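Local coordinates for protein AA9 family lytic polysaccharide monooxygenase B (Heterobasidion irregulare TC 32-1, PDB 5NNS) that cleaves glycosidic bonds of cellulose oxidatively at C1, using an active-site copper ion, a reducing agent and oxygen or hydrogen peroxide, at residues W13-V18 with Q26-R31; Q30-T35 with A54-A59; S62-A67 with Q172-G177. All blocks are in the same frame, centred on the assembly; numbering follows the deposited sequence.

Contact 1 (W13-V18 with Q26-R31); sequences WYNGFV and QSTIQR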
ATOM      1  N   TRP A  13       3.790  16.197  -9.096  1.00 20.97           N
ATOM      2  CA  TRP A  13       2.917  15.176  -9.672  1.00 21.36           C
ATOM      3  C   TRP A  13       3.736  14.072 -10.347  1.00 21.24           C
ATOM      4  O   TRP A  13       4.714  14.359 -11.030  1.00 20.87           O
ATOM      5  CB  TRP A  13       1.982  15.821 -10.701  1.00 21.71           C
ATOM      6  CG  TRP A  13       0.978  14.887 -11.303  1.00 22.35           C
ATOM      7  CD1 TRP A  13       1.103  14.168 -12.468  1.00 22.37           C
ATOM      8  CD2 TRP A  13      -0.312  14.573 -10.773  1.00 22.67           C
ATOM      9  NE1 TRP A  13      -0.035  13.425 -12.687  1.00 22.77           N
ATOM     10  CE2 TRP A  13      -0.922  13.660 -11.666  1.00 22.90           C
ATOM     11  CE3 TRP A  13      -1.017  14.979  -9.631  1.00 23.37           C
ATOM     12  CZ2 TRP A  13      -2.209  13.142 -11.449  1.00 23.16           C
ATOM     13  CZ3 TRP A  13      -2.305  14.461  -9.413  1.00 23.30           C
ATOM     14  CH2 TRP A  13      -2.881  13.555 -10.324  1.00 23.17           C
ATOM     15  N   TYR A  14       3.324  12.820 -10.152  1.00 21.25           N
ATOM     16  CA  TYR A  14       3.904  11.674 -10.849  1.00 21.37           C
ATOM     17  C   TYR A  14       2.791  10.798 -11.418  1.00 21.54           C
ATOM     18  O   TYR A  14       1.885  10.378 -10.682  1.00 20.89           O
ATOM     19  CB  TYR A  14       4.764  10.843  -9.903  1.00 21.59           C
ATOM     20  CG  TYR A  14       5.959  11.578  -9.359  1.00 22.00           C
ATOM     21  CD1 TYR A  14       7.182  11.548 -10.030  1.00 22.00           C
ATOM     22  CD2 TYR A  14       5.873  12.309  -8.174  1.00 22.04           C
ATOM     23  CE1 TYR A  14       8.285  12.225  -9.537  1.00 22.25           C
ATOM     24  CE2 TYR A  14       6.971  12.987  -7.669  1.00 22.39           C
ATOM     25  CZ  TYR A  14       8.176  12.939  -8.354  1.00 22.50           C
ATOM     26  OH  TYR A  14       9.268  13.610  -7.861  1.00 22.55           O
ATOM     27  N   ASN A  15       2.858  10.536 -12.724  1.00 21.65           N
ATOM     28  CA  ASN A  15       1.973   9.570 -13.378  1.00 21.97           C
ATOM     29  C   ASN A  15       2.300   8.171 -12.858  1.00 21.68           C
ATOM     30  O   ASN A  15       3.456   7.885 -12.537  1.00 22.26           O
ATOM     31  CB  ASN A  15       2.128   9.610 -14.908  1.00 22.62           C
ATOM     32  CG  ASN A  15       3.469   9.062 -15.384  1.00 23.89           C
ATOM     33  OD1 ASN A  15       4.510   9.697 -15.194  1.00 24.89           O
ATOM     34  ND2 ASN A  15       3.451   7.873 -15.994  1.00 24.05           N
ATOM     35  N   GLY A  16       1.282   7.321 -12.759  1.00 21.40           N
ATOM     36  CA  GLY A  16       1.460   5.907 -12.411  1.00 21.50           C
ATOM     37  C   GLY A  16       1.447   5.045 -13.662  1.00 21.34           C
ATOM     38  O   GLY A  16       1.370   5.559 -14.780  1.00 20.93           O
ATOM     39  N   PHE A  17       1.509   3.730 -13.467  1.00 21.21           N
ATOM     40  CA  PHE A  17       1.367   2.774 -14.563  1.00 21.26           C
ATOM     41  C   PHE A  17      -0.085   2.764 -15.038  1.00 21.41           C
ATOM     42  O   PHE A  17      -0.993   2.968 -14.239  1.00 21.87           O
ATOM     43  CB  PHE A  17       1.787   1.368 -14.113  1.00 20.91           C
ATOM     44  CG  PHE A  17       1.919   0.390 -15.243  1.00 20.76           C
ATOM     45  CD1 PHE A  17       3.085   0.341 -15.999  1.00 20.69           C
ATOM     46  CD2 PHE A  17       0.875  -0.463 -15.568  1.00 20.63           C
ATOM     47  CE1 PHE A  17       3.209  -0.544 -17.050  1.00 20.66           C
ATOM     48  CE2 PHE A  17       0.996  -1.360 -16.617  1.00 20.78           C
ATOM     49  CZ  PHE A  17       2.164  -1.397 -17.364  1.00 20.57           C
ATOM     50  N   VAL A  18      -0.287   2.542 -16.336  1.00 21.51           N
ATOM     51  CA  VAL A  18      -1.625   2.407 -16.924  1.00 21.70           C
ATOM     52  C   VAL A  18      -1.915   0.910 -17.126  1.00 21.90           C
ATOM     53  O   VAL A  18      -1.332   0.286 -18.016  1.00 21.45           O
ATOM     54  CB  VAL A  18      -1.759   3.162 -18.272  1.00 21.76           C
ATOM     55  CG1 VAL A  18      -3.149   2.966 -18.872  1.00 21.66           C
ATOM     56  CG2 VAL A  18      -1.468   4.648 -18.087  1.00 21.81           C
ATOM     57  N   GLN A  26       5.713   2.733 -21.499  1.00 25.27           N
ATOM     58  CA  GLN A  26       5.287   3.410 -20.275  1.00 24.21           C
ATOM     59  C   GLN A  26       6.510   3.782 -19.444  1.00 23.80           C
ATOM     60  O   GLN A  26       7.521   3.080 -19.460  1.00 24.24           O
ATOM     61  CB  GLN A  26       4.317   2.534 -19.471  1.00 24.01           C
ATOM     62  CG  GLN A  26       3.049   2.167 -20.234  1.00 23.44           C
ATOM     63  CD  GLN A  26       1.871   1.812 -19.334  1.00 23.27           C
ATOM     64  OE1 GLN A  26       1.551   2.538 -18.394  1.00 23.13           O
ATOM     65  NE2 GLN A  26       1.209   0.702 -19.631  1.00 22.81           N
ATOM     66  N   SER A  27       6.420   4.905 -18.740  1.00 23.02           N
ATOM     67  CA  SER A  27       7.493   5.370 -17.876  1.00 21.83           C
ATOM     68  C   SER A  27       6.880   6.005 -16.633  1.00 21.51           C
ATOM     69  O   SER A  27       6.090   6.946 -16.734  1.00 20.95           O
ATOM     70  CB  SER A  27       8.385   6.371 -18.612  1.00 21.50           C
ATOM     71  OG  SER A  27       9.622   6.516 -17.940  1.00 20.95           O
ATOM     72  N   THR A  28       7.237   5.476 -15.468  1.00 21.08           N
ATOM     73  CA  THR A  28       6.647   5.921 -14.213  1.00 21.04           C
ATOM     74  C   THR A  28       7.505   5.541 -13.019  1.00 20.60           C
ATOM     75  O   THR A  28       8.344   4.640 -13.102  1.00 20.63           O
ATOM     76  CB  THR A  28       5.216   5.350 -14.026  1.00 21.45           C
ATOM     77  OG1 THR A  28       4.767   5.577 -12.682  1.00 21.58           O
ATOM     78  CG2 THR A  28       5.163   3.852 -14.326  1.00 21.80           C
ATOM     79  N   ILE A  29       7.280   6.235 -11.906  1.00 20.12           N
ATOM     80  CA  ILE A  29       7.848   5.821 -10.621  1.00 19.64           C
ATOM     81  C   ILE A  29       7.210   4.529 -10.094  1.00 18.95           C
ATOM     82  O   ILE A  29       7.788   3.851  -9.239  1.00 19.07           O
ATOM     83  CB  ILE A  29       7.766   6.927  -9.542  1.00 19.92           C
ATOM     84  CG1 ILE A  29       6.312   7.316  -9.212  1.00 19.82           C
ATOM     85  CG2 ILE A  29       8.575   8.142  -9.976  1.00 19.76           C
ATOM     86  CD1 ILE A  29       6.190   8.096  -7.921  1.00 19.99           C
ATOM     87  N   GLN A  30       6.025   4.204 -10.609  1.00 18.20           N
ATOM     88  CA  GLN A  30       5.233   3.083 -10.130  1.00 17.94           C
ATOM     89  C   GLN A  30       5.644   1.756 -10.772  1.00 17.94           C
ATOM     90  O   GLN A  30       5.994   1.716 -11.953  1.00 18.47           O
ATOM     91  CB  GLN A  30       3.756   3.347 -10.414  1.00 17.51           C
ATOM     92  CG  GLN A  30       2.822   2.642  -9.456  1.00 17.28           C
ATOM     93  CD  GLN A  30       1.371   2.899  -9.756  1.00 16.97           C
ATOM     94  OE1 GLN A  30       0.964   2.937 -10.921  1.00 16.56           O
ATOM     95  NE2 GLN A  30       0.570   3.058  -8.705  1.00 16.40           N
ATOM     96  N   ARG A  31       5.589   0.679  -9.985  1.00 17.63           N
ATOM     97  CA  ARG A  31       5.789  -0.676 -10.495  1.00 17.26           C
ATOM     98  C   ARG A  31       4.576  -1.113 -11.309  1.00 17.11           C
ATOM     99  O   ARG A  31       3.450  -0.662 -11.059  1.00 16.80           O
ATOM    100  CB  ARG A  31       6.042  -1.674  -9.354  1.00 17.36           C
ATOM    101  CG  ARG A  31       7.383  -1.519  -8.649  1.00 17.14           C
ATOM    102  CD  ARG A  31       8.548  -1.572  -9.629  1.00 17.15           C
ATOM    103  NE  ARG A  31       9.817  -1.923  -8.987  1.00 17.00           N
ATOM    104  CZ  ARG A  31      10.243  -3.163  -8.732  1.00 16.76           C
ATOM    105  NH1 ARG A  31       9.513  -4.234  -9.045  1.00 16.71           N
ATOM    106  NH2 ARG A  31      11.422  -3.336  -8.148  1.00 16.92           N
TER
HETATM  107  O   HOH W   1       5.971   8.674 -12.547  1.00 17.64           O
HETATM  108  O   HOH W   2       2.569   4.817 -17.305  1.00 35.63           O
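Where strand 12-15 runs out into a loop, Asn15 to Val18 are held by the returning residues Gln26 to Gln30 mostly through side-chain to backbone hydrogen bonds. The amide of Gln26 pairs with both polar backbone atoms of one residue: OE1 accepts from Val18 N at 2.8 Å, on an in-plane lone pair, and NE2 donates to Val18 O at 3.0 Å. The same amide lies flat over one face of the Phe17 ring, the planes 17° apart, with NE2 displaced toward the rim and 3.2 Å from Phe17 CZ. A water bridges OE1 to Gly16 O, and NE2 also reaches Thr22 O. An alanine in place of Gln26 would probably leave both Val18 backbone groups without these partners and one Phe17 face without its amide cover. Thr28 OG1, anti to its backbone N (chi1 168°), donates to Asn15 O at 2.7 Å and accepts from Gln30 N, closing an ST turn. Asn15 adds a nearly straight bond from ND2 to Ser27 O (2.9 Å). Gln30 OE1 takes Phe17 N at 2.7 Å and passes so close to Gly16 CA that a CB there would clash. At the strand end, Ile29 CD1 packs 3.7 Å from Tyr14 CB. Beyond it, Tyr14 and Ile29 lie on Leu9 of strand 4-9 and Ala63 of strand 63-66, while Ile29 also touches Ala171 of strand 165-176.

Contact 2 (Q30-T35 with A54-A59); sequences QREWDT and ASLGSA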
ATOM      1  N   GLN A  30       6.025   4.204 -10.609  1.00 18.20           N
ATOM      2  CA  GLN A  30       5.233   3.083 -10.130  1.00 17.94           C
ATOM      3  C   GLN A  30       5.644   1.756 -10.772  1.00 17.94           C
ATOM      4  O   GLN A  30       5.994   1.716 -11.953  1.00 18.47           O
ATOM      5  CB  GLN A  30       3.756   3.347 -10.414  1.00 17.51           C
ATOM      6  CG  GLN A  30       2.822   2.642  -9.456  1.00 17.28           C
ATOM      7  CD  GLN A  30       1.371   2.899  -9.756  1.00 16.97           C
ATOM      8  OE1 GLN A  30       0.964   2.937 -10.921  1.00 16.56           O
ATOM      9  NE2 GLN A  30       0.570   3.058  -8.705  1.00 16.40           N
ATOM     10  N   ARG A  31       5.589   0.679  -9.985  1.00 17.63           N
ATOM     11  CA  ARG A  31       5.789  -0.676 -10.495  1.00 17.26           C
ATOM     12  C   ARG A  31       4.576  -1.113 -11.309  1.00 17.11           C
ATOM     13  O   ARG A  31       3.450  -0.662 -11.059  1.00 16.80           O
ATOM     14  CB  ARG A  31       6.042  -1.674  -9.354  1.00 17.36           C
ATOM     15  CG  ARG A  31       7.383  -1.519  -8.649  1.00 17.14           C
ATOM     16  CD  ARG A  31       8.548  -1.572  -9.629  1.00 17.15           C
ATOM     17  NE  ARG A  31       9.817  -1.923  -8.987  1.00 17.00           N
ATOM     18  CZ  ARG A  31      10.243  -3.163  -8.732  1.00 16.76           C
ATOM     19  NH1 ARG A  31       9.513  -4.234  -9.045  1.00 16.71           N
ATOM     20  NH2 ARG A  31      11.422  -3.336  -8.148  1.00 16.92           N
ATOM     21  N   GLU A  32       4.821  -1.982 -12.291  1.00 16.46           N
ATOM     22  CA  GLU A  32       3.787  -2.416 -13.225  1.00 16.16           C
ATOM     23  C   GLU A  32       2.697  -3.190 -12.498  1.00 15.91           C
ATOM     24  O   GLU A  32       2.992  -4.117 -11.757  1.00 16.29           O
ATOM     25  CB  GLU A  32       4.395  -3.293 -14.324  1.00 16.40           C
ATOM     26  CG  GLU A  32       3.397  -4.026 -15.217  1.00 16.61           C
ATOM     27  CD  GLU A  32       4.065  -4.797 -16.347  1.00 16.97           C
ATOM     28  OE1 GLU A  32       5.298  -4.685 -16.513  1.00 17.50           O
ATOM     29  OE2 GLU A  32       3.359  -5.526 -17.071  1.00 16.94           O
ATOM     30  N   TRP A  33       1.448  -2.793 -12.714  1.00 15.35           N
ATOM     31  CA  TRP A  33       0.292  -3.571 -12.277  1.00 14.93           C
ATOM     32  C   TRP A  33      -0.690  -3.623 -13.438  1.00 14.82           C
ATOM     33  O   TRP A  33      -1.013  -2.597 -14.024  1.00 14.53           O
ATOM     34  CB  TRP A  33      -0.330  -2.973 -11.003  1.00 14.60           C
ATOM     35  CG  TRP A  33      -0.797  -1.534 -11.094  1.00 14.35           C
ATOM     36  CD1 TRP A  33      -0.021  -0.413 -11.136  1.00 14.22           C
ATOM     37  CD2 TRP A  33      -2.153  -1.079 -11.113  1.00 14.10           C
ATOM     38  NE1 TRP A  33      -0.811   0.709 -11.191  1.00 14.07           N
ATOM     39  CE2 TRP A  33      -2.124   0.328 -11.172  1.00 14.05           C
ATOM     40  CE3 TRP A  33      -3.394  -1.729 -11.078  1.00 14.25           C
ATOM     41  CZ2 TRP A  33      -3.290   1.107 -11.217  1.00 14.07           C
ATOM     42  CZ3 TRP A  33      -4.563  -0.958 -11.111  1.00 14.14           C
ATOM     43  CH2 TRP A  33      -4.496   0.447 -11.177  1.00 14.19           C
ATOM     44  N   ASP A  34      -1.160  -4.823 -13.766  1.00 15.31           N
ATOM     45  CA  ASP A  34      -1.783  -5.093 -15.071  1.00 15.54           C
ATOM     46  C   ASP A  34      -3.313  -5.082 -15.156  1.00 15.44           C
ATOM     47  O   ASP A  34      -3.851  -5.016 -16.267  1.00 15.53           O
ATOM     48  CB  ASP A  34      -1.258  -6.425 -15.611  1.00 16.23           C
ATOM     49  CG  ASP A  34       0.256  -6.420 -15.805  1.00 16.79           C
ATOM     50  OD1 ASP A  34       0.785  -5.411 -16.304  1.00 17.13           O
ATOM     51  OD2 ASP A  34       0.916  -7.421 -15.455  1.00 17.44           O
ATOM     52  N   THR A  35      -4.001  -5.118 -14.014  0.50 15.30           N
ATOM     53  CA  THR A  35      -5.459  -5.156 -13.997  0.50 15.19           C
ATOM     54  C   THR A  35      -6.016  -4.477 -12.763  0.50 15.17           C
ATOM     55  O   THR A  35      -5.306  -4.275 -11.781  0.50 15.15           O
ATOM     56  CB  THR A  35      -5.970  -6.606 -14.010  0.50 15.37           C
ATOM     57  OG1 THR A  35      -7.400  -6.612 -13.938  0.50 15.47           O
ATOM     58  CG2 THR A  35      -5.396  -7.383 -12.826  0.50 15.39           C
ATOM     59  N   ALA A  54       6.299  -5.771 -12.023  1.00 19.64           N
ATOM     60  CA  ALA A  54       7.594  -5.727 -12.680  1.00 20.13           C
ATOM     61  C   ALA A  54       8.169  -4.317 -12.703  1.00 20.68           C
ATOM     62  O   ALA A  54       7.439  -3.320 -12.760  1.00 21.05           O
ATOM     63  CB  ALA A  54       7.493  -6.273 -14.097  1.00 20.26           C
ATOM     64  N   SER A  55       9.492  -4.259 -12.623  1.00 20.94           N
ATOM     65  CA  SER A  55      10.248  -3.050 -12.896  1.00 21.26           C
ATOM     66  C   SER A  55      10.124  -2.708 -14.382  1.00 21.47           C
ATOM     67  O   SER A  55       9.909  -3.591 -15.207  1.00 20.73           O
ATOM     68  CB  SER A  55      11.715  -3.296 -12.543  1.00 21.39           C
ATOM     69  OG  SER A  55      12.521  -2.174 -12.816  1.00 21.48           O
ATOM     70  N   LEU A  56      10.268  -1.428 -14.710  1.00 22.33           N
ATOM     71  CA  LEU A  56      10.249  -0.966 -16.102  1.00 23.54           C
ATOM     72  C   LEU A  56      11.651  -0.765 -16.709  1.00 24.14           C
ATOM     73  O   LEU A  56      11.780  -0.141 -17.765  1.00 23.89           O
ATOM     74  CB  LEU A  56       9.426   0.324 -16.208  1.00 23.53           C
ATOM     75  CG  LEU A  56       7.965   0.219 -15.758  1.00 23.51           C
ATOM     76  CD1 LEU A  56       7.324   1.594 -15.755  1.00 23.74           C
ATOM     77  CD2 LEU A  56       7.186  -0.732 -16.652  1.00 23.60           C
ATOM     78  N   GLY A  57      12.687  -1.290 -16.053  1.00 24.99           N
ATOM     79  CA  GLY A  57      14.047  -1.252 -16.588  1.00 25.48           C
ATOM     80  C   GLY A  57      14.579   0.162 -16.742  1.00 26.35           C
ATOM     81  O   GLY A  57      14.645   0.917 -15.764  1.00 26.07           O
ATOM     82  N   SER A  58      14.949   0.523 -17.970  1.00 26.97           N
ATOM     83  CA  SER A  58      15.446   1.870 -18.274  1.00 27.93           C
ATOM     84  C   SER A  58      14.347   2.943 -18.202  1.00 28.07           C
ATOM     85  O   SER A  58      14.647   4.107 -17.935  1.00 27.99           O
ATOM     86  CB  SER A  58      16.110   1.894 -19.653  1.00 27.98           C
ATOM     87  OG  SER A  58      15.253   1.331 -20.627  1.00 28.40           O
ATOM     88  N   ALA A  59      13.091   2.551 -18.439  1.00 27.99           N
ATOM     89  CA  ALA A  59      11.941   3.460 -18.292  1.00 28.47           C
ATOM     90  C   ALA A  59      11.471   3.652 -16.836  1.00 28.40           C
ATOM     91  O   ALA A  59      10.609   4.500 -16.577  1.00 28.27           O
ATOM     92  CB  ALA A  59      10.779   2.987 -19.158  1.00 28.60           C
TER
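Ala54 O takes a hydrogen bond from Glu32 N at 3.0 Å, nearly straight at 170° and in the carbonyl plane, and it ties the two loop segments where their backbones come closest. Side-chain carbons of both residues flanking that amide gather round the same oxygen. Glu32 CB lies 3.4 Å from Ala54 O, and the bend of Arg31 at its second torsion (chi2 -55°) puts CD 3.8 Å from it.

Past the bend, the guanidinium of Arg31 spreads over Ser55, whose CB sits above the centre of one face, 4.1 Å from CZ. Its hydrogen bonds go to residues outside the two segments: NE is taken by Gln172 OE1, NH1 by Gly53 O and NH2 by Cys96 O and Ala99 O. These four oxygens fix the rotation of the group and are likely to offset its positive charge. Ser55 turns its own hydroxyl to Thr97 O.

With CG of Glu32 anti to the backbone N (chi1 169°) and the chain extended beyond it, OE1 comes to 3.6 Å from Ala54 CB. Its other oxygen, OE2, is 2.7 Å from Asp34 OD1, a spacing consistent with one of the two acids being protonated. Leu56 reaches back with CD1 to 4.0 Å from Gln30 O. Within segment 30-35, Trp33 NE1 bonds Gln30 OE1 at 2.9 Å, the oxygen near the indole plane but the NH well above the amide plane; Phe17 N is the second donor to this oxygen.

The arrangement is that of a long irregular loop folded back on itself between strands 12-15 and 63-66. Part of it is probably the L2 region of AA9 enzymes, which shapes the substrate-binding surface; Tyr20, which binds glucan and whose OH bonds Thr35 OG1, lies within it.

Contact 3 (S62-A67 with Q172-G177); sequences SATVAA and QLIVTG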
ATOM      1  N   SER A  62      12.226   6.966 -10.311  1.00 25.01           N
ATOM      2  CA  SER A  62      12.124   7.036  -8.843  1.00 24.95           C
ATOM      3  C   SER A  62      11.860   8.489  -8.421  1.00 24.69           C
ATOM      4  O   SER A  62      12.417   9.413  -9.008  1.00 25.16           O
ATOM      5  CB  SER A  62      13.411   6.545  -8.162  1.00 24.82           C
ATOM      6  OG  SER A  62      13.639   5.160  -8.366  1.00 24.97           O
ATOM      7  N   ALA A  63      11.022   8.688  -7.403  1.00 24.20           N
ATOM      8  CA  ALA A  63      10.721  10.026  -6.893  1.00 23.35           C
ATOM      9  C   ALA A  63      11.671  10.355  -5.756  1.00 22.90           C
ATOM     10  O   ALA A  63      11.725   9.627  -4.766  1.00 21.33           O
ATOM     11  CB  ALA A  63       9.284  10.102  -6.413  1.00 23.39           C
ATOM     12  N   THR A  64      12.426  11.443  -5.899  1.00 22.87           N
ATOM     13  CA  THR A  64      13.298  11.917  -4.825  1.00 22.85           C
ATOM     14  C   THR A  64      12.500  12.815  -3.890  1.00 22.53           C
ATOM     15  O   THR A  64      11.879  13.778  -4.339  1.00 22.42           O
ATOM     16  CB  THR A  64      14.521  12.672  -5.367  1.00 22.89           C
ATOM     17  OG1 THR A  64      15.186  11.848  -6.330  1.00 23.11           O
ATOM     18  CG2 THR A  64      15.493  13.011  -4.239  1.00 23.04           C
ATOM     19  N   VAL A  65      12.510  12.475  -2.597  1.00 22.15           N
ATOM     20  CA  VAL A  65      11.753  13.195  -1.563  1.00 21.87           C
ATOM     21  C   VAL A  65      12.505  13.174  -0.235  1.00 21.35           C
ATOM     22  O   VAL A  65      13.177  12.198   0.086  1.00 21.85           O
ATOM     23  CB  VAL A  65      10.329  12.602  -1.343  1.00 22.23           C
ATOM     24  CG1 VAL A  65       9.427  12.908  -2.525  1.00 22.69           C
ATOM     25  CG2 VAL A  65      10.358  11.098  -1.089  1.00 22.14           C
ATOM     26  N   ALA A  66      12.386  14.251   0.536  1.00 20.65           N
ATOM     27  CA  ALA A  66      12.981  14.302   1.870  1.00 20.20           C
ATOM     28  C   ALA A  66      12.161  13.446   2.824  1.00 20.18           C
ATOM     29  O   ALA A  66      10.945  13.294   2.655  1.00 20.42           O
ATOM     30  CB  ALA A  66      13.043  15.733   2.380  1.00 19.94           C
ATOM     31  N   ALA A  67      12.831  12.870   3.817  1.00 19.69           N
ATOM     32  CA  ALA A  67      12.146  12.213   4.914  1.00 19.10           C
ATOM     33  C   ALA A  67      11.407  13.322   5.646  1.00 18.94           C
ATOM     34  O   ALA A  67      11.960  14.406   5.830  1.00 19.58           O
ATOM     35  CB  ALA A  67      13.142  11.503   5.825  1.00 19.02           C
ATOM     36  N   GLN A 172       8.642   3.693  -6.519  1.00 17.90           N
ATOM     37  CA  GLN A 172      10.057   3.787  -6.130  1.00 18.49           C
ATOM     38  C   GLN A 172      10.388   5.197  -5.648  1.00 18.91           C
ATOM     39  O   GLN A 172      10.050   6.176  -6.311  1.00 18.91           O
ATOM     40  CB  GLN A 172      10.979   3.390  -7.291  1.00 18.62           C
ATOM     41  CG  GLN A 172      10.846   1.928  -7.690  1.00 18.89           C
ATOM     42  CD  GLN A 172      11.906   1.434  -8.667  1.00 19.02           C
ATOM     43  OE1 GLN A 172      11.816   0.316  -9.160  1.00 19.26           O
ATOM     44  NE2 GLN A 172      12.914   2.253  -8.940  1.00 19.14           N
ATOM     45  N   LEU A 173      11.037   5.292  -4.488  1.00 19.68           N
ATOM     46  CA  LEU A 173      11.494   6.569  -3.947  1.00 20.59           C
ATOM     47  C   LEU A 173      13.002   6.567  -3.718  1.00 21.75           C
ATOM     48  O   LEU A 173      13.610   5.514  -3.519  1.00 22.18           O
ATOM     49  CB  LEU A 173      10.816   6.878  -2.611  1.00 20.70           C
ATOM     50  CG  LEU A 173       9.294   6.838  -2.508  1.00 20.65           C
ATOM     51  CD1 LEU A 173       8.892   7.107  -1.067  1.00 20.63           C
ATOM     52  CD2 LEU A 173       8.648   7.835  -3.455  1.00 20.88           C
ATOM     53  N   ILE A 174      13.589   7.759  -3.761  1.00 23.20           N
ATOM     54  CA  ILE A 174      14.906   8.018  -3.199  1.00 24.05           C
ATOM     55  C   ILE A 174      14.663   8.950  -2.013  1.00 24.44           C
ATOM     56  O   ILE A 174      14.262  10.097  -2.194  1.00 24.50           O
ATOM     57  CB  ILE A 174      15.866   8.654  -4.232  1.00 24.63           C
ATOM     58  CG1 ILE A 174      16.061   7.709  -5.428  1.00 25.00           C
ATOM     59  CG2 ILE A 174      17.218   8.955  -3.589  1.00 25.10           C
ATOM     60  CD1 ILE A 174      16.754   8.332  -6.627  1.00 24.97           C
ATOM     61  N   VAL A 175      14.875   8.438  -0.800  1.00 25.10           N
ATOM     62  CA  VAL A 175      14.657   9.205   0.423  1.00 25.31           C
ATOM     63  C   VAL A 175      15.961   9.894   0.805  1.00 25.75           C
ATOM     64  O   VAL A 175      16.989   9.236   0.953  1.00 26.02           O
ATOM     65  CB  VAL A 175      14.142   8.304   1.569  1.00 25.85           C
ATOM     66  CG1 VAL A 175      14.038   9.071   2.881  1.00 25.75           C
ATOM     67  CG2 VAL A 175      12.787   7.714   1.196  1.00 26.19           C
ATOM     68  N   THR A 176      15.908  11.217   0.954  1.00 26.52           N
ATOM     69  CA  THR A 176      17.075  12.033   1.296  1.00 26.90           C
ATOM     70  C   THR A 176      16.900  12.624   2.692  1.00 27.29           C
ATOM     71  O   THR A 176      15.798  12.625   3.235  1.00 27.26           O
ATOM     72  CB  THR A 176      17.270  13.178   0.282  1.00 26.97           C
ATOM     73  OG1 THR A 176      16.174  14.100   0.369  1.00 27.42           O
ATOM     74  CG2 THR A 176      17.364  12.633  -1.144  1.00 26.84           C
ATOM     75  N   GLY A 177      17.989  13.129   3.265  1.00 27.80           N
ATOM     76  CA  GLY A 177      17.958  13.721   4.601  1.00 28.06           C
ATOM     77  C   GLY A 177      17.702  12.667   5.663  1.00 28.43           C
ATOM     78  O   GLY A 177      18.323  11.607   5.644  1.00 28.85           O
TER
HETATM   79  O   HOH W   3      14.340   3.871  -6.047  1.00 18.99           O
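Gln172 and Ser62 meet where the two strands come together. From CB, 3.4 Å from Ser62 OG, the Gln172 chain sets out with CG anti to the carbonyl carbon (chi1 -65°) and runs extended beyond it; CD stays 4.1 Å from the same oxygen, and NE2 closes on it with a hydrogen bond of 3.1 Å, Ser62 OG lying near the amide plane. NE2 also bonds Thr97 OG1, and OE1 accepts from Arg31 NE, so both polar atoms of this buried amide have partners. Ser62 OG is further linked through a water to Leu173 O, and a bound sodium ion lies about 3 Å from the Ser62 side chain.

Beyond this pair the backbones run parallel, their axes inclined at 33°. Ala63 and Val65 bond with both N and O, each to the residues before and after its partner. Ala63 N donates to Gln172 O at 2.9 Å and Ala63 O accepts from Ile174 N at 2.8 Å; Val65 repeats the pattern with Ile174 O and Thr176 N, and Ala67 N continues it to Thr176 O.

Side chains alternate between the two faces. On one, Ala63 CB touches Leu173 CD2 at 3.8 Å, and Ala63, Val65 and Leu173 all pack on Leu9 of strand 4-9. On the other, the side chains of Thr64 and Thr176 cross at about a right angle, their CG2 methyls 3.6 Å apart. Ile174 CG1 also reaches Ser62 CB, just before the strand.

Strand 63-66 is thereby added in parallel to the edge of an otherwise antiparallel sheet, beside strand 165-176, which on its far side pairs with strand 147-157. Two facing sheets with a hydrophobic interior, here including Leu9, characterise the immunoglobulin-like beta-sandwich of AA9 monooxygenases.

How the contacts relate
Contacts 1 and 2 are neighbours that share Gln30 and Arg31 and hold the same long loop, first to the end of strand 12-15 and then to itself; Thr28 packing on Leu56 and Ser27 OG reaching Ala59 O join them. Contact 3 belongs to the regular sheet. All three are partly buried; contact 3 has one face inward, with Ala63, Val65, Leu173 and Val175, and Thr64 and Ala66 exposed on the other. Contact 1 relies on amide and hydroxyl side chains bonding to backbone, and contact 2 on a single backbone bond plus a covered guanidinium, whereas contact 3 is chiefly repeated backbone pairing. Gln172 connects the regions, its backbone bonding Ile29 and its amide meeting Arg31.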